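Local coordinates for LAS seventeen-binding protein 3 (Saccharomyces cerevisiae, PDB 1OOT) that binds the actin-patch protein LAS17 and probably actin filaments and phosphatidylinositol lipids, here represented by its SH3 domain alone, at residues Q37-W41 against P53-L59. Where two conformers were deposited one is given. Numbering follows the deposited sequence.
Sequences QNDWW and PANYVEL
In this SH3 domain, the end of the n-Src loop and the start of strand 40-45 (residues 37-41) pack against residues 53-59, where strand 48-53 passes through the 3-10 turn 54-56 into the last strand, 57-59. The turn is fixed by phi/psi near -70/-20° at Ala54 and Asn55 and by Tyr56 N to Pro53 O (3.1 Å) and Val57 N to Ala54 O (3.2 Å) hydrogen bonds.

Register is set by Trp40 and Pro53, an antiparallel non-hydrogen-bonded pair with CA atoms 4.4 Å apart; Gln37 and Ala54 follow at 5.0 Å between CA atoms. One backbone hydrogen bond joins the segments, Ala54 N to Asp39 O (2.9 Å, 159°), so the pairing carries on into the first residue of the turn.

The apolar part includes two CH-pi contacts and an edge contact. Trp40 (chi1 -75°, chi2 61°) and Pro53 share a sheet face, and Pro53 CD lies 3.9 Å from the centroid of the Trp40 six-membered ring, 15° off its normal. This Trp-Pro pair matches the signature residues of the proline-rich-ligand groove of SH3 domains, so Trp40 probably helps to form that surface. Trp41 (chi1 -69°, chi2 -3°) is buried; its CA-to-CB bond runs sideways and its ring reaches Ala54, whose CB sits 3.4 Å from the five-membered-ring centroid, 13° off the normal, while Leu59 CD1 reaches the ring edge, 4.2 Å from Trp41 CH2. Ser34 OG accepts from Trp41 NE1 and also hydrogen-bonds Asp39.

At the solvent side a water bridges the segments, donating to Asn38 O (3.0 Å) and Asn55 OD1 (2.8 Å).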
loop_
_atom_site.group_PDB
_atom_site.type_symbol
_atom_site.label_atom_id
_atom_site.label_comp_id
_atom_site.label_asym_id
_atom_site.label_seq_id
_atom_site.Cartn_x
_atom_site.Cartn_y
_atom_site.Cartn_z
ATOM N N GLN A 37 8.587 6.921 -4.287
ATOM C CA GLN A 37 7.888 6.439 -3.120
ATOM C C GLN A 37 6.999 7.478 -2.431
ATOM O O GLN A 37 6.507 7.281 -1.356
ATOM C CB GLN A 37 8.886 5.831 -2.146
ATOM C CG GLN A 37 8.149 4.581 -1.660
ATOM C CD GLN A 37 8.868 3.614 -0.812
ATOM O OE1 GLN A 37 8.261 3.102 0.117
ATOM N NE2 GLN A 37 10.074 3.282 -1.162
ATOM N N ASN A 38 6.730 8.595 -3.130
ATOM C CA ASN A 38 5.772 9.597 -2.729
ATOM C C ASN A 38 4.524 9.560 -3.561
ATOM O O ASN A 38 3.639 10.392 -3.396
ATOM C CB ASN A 38 6.402 10.983 -2.748
ATOM C CG ASN A 38 7.346 11.190 -1.618
ATOM O OD1 ASN A 38 8.452 11.749 -1.798
ATOM N ND2 ASN A 38 6.942 10.779 -0.441
ATOM N N ASP A 39 4.426 8.604 -4.464
ATOM C CA ASP A 39 3.242 8.496 -5.313
ATOM C C ASP A 39 2.270 7.516 -4.693
ATOM O O ASP A 39 2.567 6.836 -3.702
ATOM C CB ASP A 39 3.676 7.954 -6.678
ATOM C CG ASP A 39 4.468 8.929 -7.474
ATOM O OD1 ASP A 39 4.352 10.142 -7.186
ATOM O OD2 ASP A 39 5.247 8.522 -8.367
ATOM N N TRP A 40 1.147 7.352 -5.326
ATOM C CA TRP A 40 0.247 6.352 -4.851
ATOM C C TRP A 40 0.539 5.124 -5.691
ATOM O O TRP A 40 0.695 5.220 -6.899
ATOM C CB TRP A 40 -1.170 6.882 -4.974
ATOM C CG TRP A 40 -1.472 7.892 -3.917
ATOM C CD1 TRP A 40 -0.845 9.074 -3.723
ATOM C CD2 TRP A 40 -2.466 7.800 -2.914
ATOM N NE1 TRP A 40 -1.386 9.731 -2.648
ATOM C CE2 TRP A 40 -2.372 8.949 -2.114
ATOM C CE3 TRP A 40 -3.400 6.839 -2.569
ATOM C CZ2 TRP A 40 -3.245 9.210 -1.063
ATOM C CZ3 TRP A 40 -4.236 7.084 -1.512
ATOM C CH2 TRP A 40 -4.130 8.252 -0.746
ATOM N N TRP A 41 0.748 3.998 -5.004
ATOM C CA TRP A 41 0.999 2.720 -5.614
ATOM C C TRP A 41 -0.253 1.866 -5.483
ATOM O O TRP A 41 -1.197 2.240 -4.796
ATOM C CB TRP A 41 2.217 2.038 -4.958
ATOM C CG TRP A 41 3.523 2.715 -5.241
ATOM C CD1 TRP A 41 3.773 3.797 -6.037
ATOM C CD2 TRP A 41 4.784 2.296 -4.743
ATOM N NE1 TRP A 41 5.116 4.075 -6.041
ATOM C CE2 TRP A 41 5.761 3.179 -5.237
ATOM C CE3 TRP A 41 5.179 1.268 -3.871
ATOM C CZ2 TRP A 41 7.101 3.043 -4.933
ATOM C CZ3 TRP A 41 6.519 1.176 -3.525
ATOM C CH2 TRP A 41 7.457 2.052 -4.057
ATOM N N PRO A 53 -0.769 5.566 -0.386
ATOM C CA PRO A 53 0.441 6.408 -0.428
ATOM C C PRO A 53 1.693 5.560 -0.175
ATOM O O PRO A 53 1.839 4.907 0.875
ATOM C CB PRO A 53 0.236 7.392 0.726
ATOM C CG PRO A 53 -0.760 6.758 1.630
ATOM C CD PRO A 53 -1.576 5.819 0.818
ATOM N N ALA A 54 2.591 5.561 -1.147
ATOM C CA ALA A 54 3.683 4.656 -1.090
ATOM C C ALA A 54 4.634 4.983 0.027
ATOM O O ALA A 54 5.410 4.095 0.462
ATOM C CB ALA A 54 4.409 4.628 -2.387
ATOM N N ASN A 55 4.632 6.213 0.509
ATOM C CA ASN A 55 5.577 6.556 1.571
ATOM C C ASN A 55 5.277 5.827 2.861
ATOM O O ASN A 55 6.158 5.683 3.714
ATOM C CB ASN A 55 5.641 8.074 1.793
ATOM C CG ASN A 55 4.276 8.680 1.957
ATOM O OD1 ASN A 55 3.474 8.702 1.002
ATOM N ND2 ASN A 55 3.994 9.194 3.156
ATOM N N TYR A 56 4.028 5.365 3.012
ATOM C CA TYR A 56 3.633 4.632 4.207
ATOM C C TYR A 56 4.206 3.223 4.330
ATOM O O TYR A 56 3.973 2.575 5.348
ATOM C CB TYR A 56 2.141 4.528 4.309
ATOM C CG TYR A 56 1.315 5.735 4.652
ATOM C CD1 TYR A 56 1.717 6.981 4.377
ATOM C CD2 TYR A 56 0.159 5.581 5.389
ATOM C CE1 TYR A 56 0.919 8.096 4.689
ATOM C CE2 TYR A 56 -0.631 6.659 5.716
ATOM C CZ TYR A 56 -0.276 7.903 5.290
ATOM O OH TYR A 56 -1.007 9.033 5.617
ATOM N N VAL A 57 4.869 2.735 3.283
ATOM C CA VAL A 57 5.391 1.363 3.286
ATOM C C VAL A 57 6.876 1.302 3.016
ATOM O O VAL A 57 7.460 2.286 2.501
ATOM C CB VAL A 57 4.647 0.467 2.269
ATOM C CG1 VAL A 57 3.138 0.561 2.471
ATOM C CG2 VAL A 57 5.052 0.774 0.803
ATOM N N GLU A 58 7.490 0.190 3.450
ATOM C CA GLU A 58 8.911 -0.046 3.249
ATOM C C GLU A 58 9.036 -1.345 2.442
ATOM O O GLU A 58 8.554 -2.368 2.847
ATOM C CB GLU A 58 9.622 -0.172 4.565
ATOM C CG GLU A 58 11.129 -0.442 4.370
ATOM C CD GLU A 58 11.882 -0.548 5.679
ATOM O OE1 GLU A 58 11.659 0.282 6.580
ATOM O OE2 GLU A 58 12.737 -1.451 5.807
ATOM N N LEU A 59 9.654 -1.272 1.284
ATOM C CA LEU A 59 9.833 -2.451 0.441
ATOM C C LEU A 59 10.699 -3.462 1.158
ATOM O O LEU A 59 11.671 -3.102 1.813
ATOM C CB LEU A 59 10.476 -2.094 -0.900
ATOM C CG LEU A 59 9.509 -1.395 -1.845
ATOM C CD1 LEU A 59 10.371 -0.679 -2.906
ATOM C CD2 LEU A 59 8.637 -2.306 -2.511
HETATM O O HOH W 1 2.887 10.993 -0.579
#